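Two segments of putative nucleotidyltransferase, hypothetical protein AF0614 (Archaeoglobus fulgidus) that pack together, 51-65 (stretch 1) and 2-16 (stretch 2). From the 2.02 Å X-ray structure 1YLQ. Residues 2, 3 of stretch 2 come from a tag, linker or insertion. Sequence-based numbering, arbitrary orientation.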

# COMPACT_ATOMS: atom_id res chain seq x y z
N ASN A 51 7.56 18.88 19.66
CA ASN A 51 7.41 17.81 20.64
C ASN A 51 6.21 16.94 20.29
O ASN A 51 6.22 15.72 20.51
CB ASN A 51 7.27 18.41 22.03
CG ASN A 51 8.54 19.08 22.47
OD1 ASN A 51 9.60 18.44 22.50
ND2 ASN A 51 8.48 20.37 22.73
N ARG A 52 5.19 17.57 19.77
CA ARG A 52 3.98 16.89 19.27
C ARG A 52 4.26 16.08 18.00
O ARG A 52 3.77 14.95 17.86
CB ARG A 52 2.88 17.93 19.02
CG ARG A 52 1.48 17.34 18.82
CD ARG A 52 0.87 16.71 20.12
NE ARG A 52 -0.46 16.17 19.79
CZ ARG A 52 -1.57 16.90 19.88
NH1 ARG A 52 -1.49 18.18 20.29
NH2 ARG A 52 -2.74 16.38 19.56
N LYS A 53 5.05 16.64 17.10
CA LYS A 53 5.41 15.96 15.86
C LYS A 53 6.19 14.70 16.26
O LYS A 53 5.90 13.60 15.76
CB LYS A 53 6.30 16.90 15.03
CG LYS A 53 6.32 16.61 13.56
CD LYS A 53 7.33 17.53 12.86
CE LYS A 53 6.62 18.68 12.21
NZ LYS A 53 7.37 18.98 10.97
N LEU A 54 7.12 14.85 17.23
CA LEU A 54 8.01 13.73 17.61
C LEU A 54 7.22 12.58 18.28
O LEU A 54 7.40 11.40 17.97
CB LEU A 54 9.16 14.23 18.52
CG LEU A 54 10.02 13.14 19.18
CD1 LEU A 54 10.76 12.33 18.12
CD2 LEU A 54 11.01 13.68 20.23
N GLU A 55 6.38 12.96 19.24
CA GLU A 55 5.45 12.09 19.96
C GLU A 55 4.59 11.27 18.97
O GLU A 55 4.48 10.05 19.06
CB GLU A 55 4.55 13.04 20.77
CG GLU A 55 3.39 12.48 21.54
CD GLU A 55 2.18 12.07 20.69
OE1 GLU A 55 1.51 12.92 20.05
OE2 GLU A 55 1.90 10.87 20.74
N PHE A 56 3.98 11.98 18.03
CA PHE A 56 3.04 11.35 17.10
C PHE A 56 3.81 10.42 16.15
O PHE A 56 3.41 9.25 15.89
CB PHE A 56 2.25 12.38 16.32
CG PHE A 56 1.22 11.74 15.40
CD1 PHE A 56 0.00 11.27 15.92
CD2 PHE A 56 1.49 11.58 14.07
CE1 PHE A 56 -0.93 10.63 15.09
CE2 PHE A 56 0.58 10.96 13.23
CZ PHE A 56 -0.65 10.50 13.75
N PHE A 57 4.90 10.94 15.63
CA PHE A 57 5.73 10.13 14.74
C PHE A 57 6.21 8.84 15.40
O PHE A 57 6.18 7.77 14.75
CB PHE A 57 6.90 10.92 14.14
CG PHE A 57 7.77 10.12 13.21
CD1 PHE A 57 7.47 10.06 11.83
CD2 PHE A 57 8.94 9.52 13.66
CE1 PHE A 57 8.33 9.38 10.93
CE2 PHE A 57 9.78 8.80 12.77
CZ PHE A 57 9.48 8.73 11.42
N GLY A 58 6.65 8.91 16.66
CA GLY A 58 7.10 7.74 17.37
C GLY A 58 5.98 6.71 17.51
O GLY A 58 6.17 5.51 17.26
N LYS A 59 4.81 7.19 17.91
CA LYS A 59 3.59 6.36 18.03
C LYS A 59 3.23 5.64 16.71
O LYS A 59 3.03 4.42 16.69
CB LYS A 59 2.39 7.25 18.40
CG LYS A 59 1.54 6.70 19.53
CD LYS A 59 0.11 7.20 19.44
CE LYS A 59 0.00 8.70 19.62
NZ LYS A 59 -0.27 9.11 21.06
N ILE A 60 3.13 6.40 15.62
CA ILE A 60 2.63 5.82 14.38
C ILE A 60 3.62 4.85 13.74
O ILE A 60 3.21 3.79 13.22
CB ILE A 60 2.06 6.90 13.39
CG1 ILE A 60 1.12 6.23 12.37
CG2 ILE A 60 3.16 7.62 12.67
CD1 ILE A 60 -0.30 6.83 12.34
N THR A 61 4.92 5.17 13.79
CA THR A 61 5.94 4.25 13.21
C THR A 61 6.17 2.96 14.01
O THR A 61 6.44 1.91 13.41
CB THR A 61 7.33 4.91 12.96
OG1 THR A 61 7.79 5.55 14.16
CG2 THR A 61 7.25 5.93 11.79
N LYS A 62 6.06 3.05 15.33
CA LYS A 62 6.12 1.85 16.19
C LYS A 62 4.94 0.92 15.87
O LYS A 62 5.09 -0.29 15.81
CB LYS A 62 6.14 2.24 17.67
CG LYS A 62 5.81 1.12 18.64
CD LYS A 62 5.51 1.66 20.03
CE LYS A 62 4.89 0.59 20.92
NZ LYS A 62 4.63 1.09 22.31
N LYS A 63 3.76 1.49 15.65
CA LYS A 63 2.59 0.71 15.27
C LYS A 63 2.80 0.04 13.90
O LYS A 63 2.41 -1.12 13.69
CB LYS A 63 1.34 1.62 15.27
CG LYS A 63 0.03 0.91 14.93
CD LYS A 63 -0.29 -0.25 15.88
CE LYS A 63 -1.36 -1.18 15.28
NZ LYS A 63 -1.17 -2.57 15.71
N PHE A 64 3.42 0.76 12.97
CA PHE A 64 3.57 0.30 11.59
C PHE A 64 5.03 -0.02 11.21
O PHE A 64 5.55 0.37 10.17
CB PHE A 64 2.89 1.29 10.64
CG PHE A 64 1.44 1.41 10.88
CD1 PHE A 64 0.58 0.39 10.46
CD2 PHE A 64 0.94 2.49 11.56
CE1 PHE A 64 -0.79 0.49 10.72
CE2 PHE A 64 -0.40 2.61 11.83
CZ PHE A 64 -1.28 1.61 11.41
N PHE A 65 5.69 -0.75 12.11
CA PHE A 65 7.07 -1.14 11.97
C PHE A 65 7.28 -1.88 10.64
O PHE A 65 6.48 -2.76 10.28
CB PHE A 65 7.41 -2.05 13.17
CG PHE A 65 8.83 -2.58 13.19
CD1 PHE A 65 9.93 -1.70 13.16
CD2 PHE A 65 9.07 -3.95 13.28
CE1 PHE A 65 11.25 -2.20 13.19
CE2 PHE A 65 10.38 -4.45 13.32
CZ PHE A 65 11.47 -3.57 13.27
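Stretch 2, residues 2-16: GHMKEIKEITKKDVQ

Ile10 is at the centre of the apolar part of the contact. Its side chain, chi1 m and chi2 t, drops as a knob into the hole formed by Phe56, Lys59, Ile60 and Lys63, two successive turns of the helix opposite. CG2 of Ile10 lies 3.9 Å from CD1 of Ile60, while CD1 of Ile10 lies 3.4 Å from CG of Lys63 and 3.7 Å from CE2 of Phe64. A lysine thus lends its aliphatic stem to an apolar socket, while NZ of Lys63 comes within 4.3 Å of OE2 of Glu6, too far for a salt bridge.

The backbones explain the pattern. After the tag residue Gly2, stretch 2 is helical as far as Asp14, and Val15 is the first residue to leave helical phi/psi. It runs nearly antiparallel to helix 51-63, with 155° between the two N-to-C directions and axes 10.8 Å apart at closest approach. The register therefore climbs one helix as it descends the other: the CA of Ile10 is 7.4 Å from the CA of Ile60, the CA of Asp14 is 7.6 Å from the CA of Phe56, and the CA of His3 is 8.4 Å from the CA of Phe64. Glu6, Ile10 and Asp14, four apart, point toward stretch 1; His3, Ile7 and Thr11, also four apart, point sideways.

Toward the start of stretch 2, Phe64, just past its helix, lays its ring under Ile7. CG1 of Ile7 stands over one face, 4.0 Å from the ring centroid in a CH-pi contact, and CB of Glu6 meets the ring edge, 3.6 Å from CZ of Phe64. His3, a tag residue, adds its backbone O at 3.9 Å from the same CZ of Phe64. In the other direction Phe56 presents its edge, with CZ 3.4 Å from OG1 of Thr11. OG1 of Thr11 is already committed within its own helix, donating to O of Ile7 at 2.7 Å.

Beyond the apolar centre, Asp14 is a second knob, this one charged, set among Arg52, Glu55, Phe56 and Lys59. Arg52 grips OD1 of Asp14 in a salt bridge with two hydrogen bonds, from NH2 at 2.9 Å and from NE at 3.0 Å; its NH2 also makes a weak hydrogen bond to O of Asp14 at 2.7 Å. OD2 of Asp14 takes a salt bridge from NZ of Lys59 at 3.2 Å, yet lies only 2.7 Å from OE1 of Glu55. Lys59 NZ also bridges to OE2 of Glu55 at 2.8 Å, so one amine serves both acids. The pattern here is a branched aliphatic at the centre and, one turn on, an acid that meets two bases and a second acid.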

# COMPACT_ATOMS: atom_id res chain seq x y z
N GLY A 2 -6.76 -3.49 6.00
CA GLY A 2 -7.24 -2.71 7.06
C GLY A 2 -6.15 -1.93 7.78
O GLY A 2 -6.43 -1.53 8.89
N HIS A 3 -4.95 -1.70 7.21
CA HIS A 3 -3.94 -0.79 7.88
C HIS A 3 -4.31 0.69 7.78
O HIS A 3 -4.09 1.47 8.73
CB HIS A 3 -2.48 -0.98 7.38
CG HIS A 3 -1.89 -2.35 7.65
ND1 HIS A 3 -0.53 -2.57 7.80
CD2 HIS A 3 -2.49 -3.56 7.75
CE1 HIS A 3 -0.33 -3.85 8.04
NE2 HIS A 3 -1.50 -4.48 7.99
N MET A 4 -4.83 1.10 6.62
CA MET A 4 -5.24 2.48 6.45
C MET A 4 -6.31 2.93 7.41
O MET A 4 -6.28 4.06 7.85
CB MET A 4 -5.64 2.77 5.03
CG MET A 4 -4.45 3.37 4.30
SD MET A 4 -4.37 2.41 2.85
CE MET A 4 -5.78 3.06 1.99
N LYS A 5 -7.22 2.01 7.72
CA LYS A 5 -8.25 2.18 8.75
C LYS A 5 -7.59 2.49 10.09
O LYS A 5 -8.02 3.40 10.79
CB LYS A 5 -9.12 0.91 8.85
CG LYS A 5 -10.38 0.96 9.76
CD LYS A 5 -11.00 -0.46 9.86
CE LYS A 5 -12.47 -0.44 10.42
NZ LYS A 5 -13.21 -1.73 10.24
N GLU A 6 -6.54 1.73 10.41
CA GLU A 6 -5.78 1.86 11.64
C GLU A 6 -5.04 3.20 11.69
O GLU A 6 -5.09 3.84 12.70
CB GLU A 6 -4.76 0.76 11.76
CG GLU A 6 -4.82 -0.07 13.02
CD GLU A 6 -4.41 -1.55 12.80
OE1 GLU A 6 -3.61 -1.85 11.87
OE2 GLU A 6 -4.89 -2.43 13.56
N ILE A 7 -4.33 3.57 10.62
CA ILE A 7 -3.74 4.93 10.49
C ILE A 7 -4.78 6.07 10.79
O ILE A 7 -4.48 7.03 11.53
CB ILE A 7 -3.07 5.11 9.07
CG1 ILE A 7 -1.93 4.08 8.90
CG2 ILE A 7 -2.64 6.58 8.84
CD1 ILE A 7 -1.29 3.95 7.50
N LYS A 8 -5.97 6.01 10.19
CA LYS A 8 -6.92 7.11 10.36
C LYS A 8 -7.31 7.10 11.85
O LYS A 8 -7.43 8.15 12.48
CB LYS A 8 -8.15 6.95 9.43
CG LYS A 8 -9.17 8.17 9.31
CD LYS A 8 -8.81 9.12 8.10
CE LYS A 8 -9.62 10.48 8.05
NZ LYS A 8 -8.79 11.76 8.16
N GLU A 9 -7.47 5.91 12.43
CA GLU A 9 -7.93 5.86 13.83
C GLU A 9 -6.95 6.38 14.86
O GLU A 9 -7.32 7.20 15.69
CB GLU A 9 -8.52 4.51 14.19
CG GLU A 9 -9.92 4.38 13.57
CD GLU A 9 -10.74 5.71 13.62
OE1 GLU A 9 -11.37 6.02 14.67
OE2 GLU A 9 -10.75 6.44 12.60
N ILE A 10 -5.70 5.92 14.79
CA ILE A 10 -4.60 6.42 15.60
C ILE A 10 -4.46 7.94 15.42
O ILE A 10 -4.28 8.67 16.39
CB ILE A 10 -3.27 5.71 15.21
CG1 ILE A 10 -3.34 4.23 15.62
CG2 ILE A 10 -2.01 6.46 15.78
CD1 ILE A 10 -2.44 3.30 14.81
N THR A 11 -4.56 8.41 14.18
CA THR A 11 -4.28 9.81 13.88
C THR A 11 -5.37 10.66 14.55
O THR A 11 -5.07 11.59 15.33
CB THR A 11 -4.29 10.06 12.35
OG1 THR A 11 -3.20 9.36 11.75
CG2 THR A 11 -4.24 11.58 11.99
N LYS A 12 -6.62 10.31 14.28
CA LYS A 12 -7.73 11.12 14.75
C LYS A 12 -7.91 11.08 16.28
O LYS A 12 -8.48 12.01 16.87
CB LYS A 12 -9.01 10.72 14.02
CG LYS A 12 -9.16 11.25 12.57
CD LYS A 12 -8.35 12.54 12.28
CE LYS A 12 -9.20 13.56 11.51
NZ LYS A 12 -10.49 12.98 11.05
N LYS A 13 -7.40 10.02 16.92
CA LYS A 13 -7.38 9.91 18.39
C LYS A 13 -6.45 10.94 19.03
O LYS A 13 -6.73 11.48 20.11
CB LYS A 13 -6.94 8.51 18.81
CG LYS A 13 -7.18 8.27 20.27
CD LYS A 13 -6.67 6.93 20.78
CE LYS A 13 -6.74 7.02 22.32
NZ LYS A 13 -6.07 5.87 22.99
N ASP A 14 -5.33 11.16 18.39
CA ASP A 14 -4.31 12.12 18.86
C ASP A 14 -4.60 13.55 18.36
O ASP A 14 -4.71 14.52 19.13
CB ASP A 14 -2.92 11.63 18.39
CG ASP A 14 -1.78 12.37 19.09
OD1 ASP A 14 -1.95 13.56 19.49
OD2 ASP A 14 -0.72 11.74 19.23
N VAL A 15 -4.79 13.67 17.06
CA VAL A 15 -4.93 15.00 16.44
C VAL A 15 -6.25 15.04 15.67
O VAL A 15 -6.29 14.63 14.51
CB VAL A 15 -3.73 15.34 15.49
CG1 VAL A 15 -3.88 16.76 14.88
CG2 VAL A 15 -2.39 15.21 16.21
N GLN A 16 -7.29 15.55 16.31
CA GLN A 16 -8.64 15.50 15.77
C GLN A 16 -8.75 16.19 14.41
O GLN A 16 -9.50 15.75 13.54
CB GLN A 16 -9.61 16.17 16.76
CG GLN A 16 -11.03 15.95 16.40
CD GLN A 16 -11.96 16.29 17.53
OE1 GLN A 16 -11.57 17.04 18.44
NE2 GLN A 16 -13.19 15.75 17.50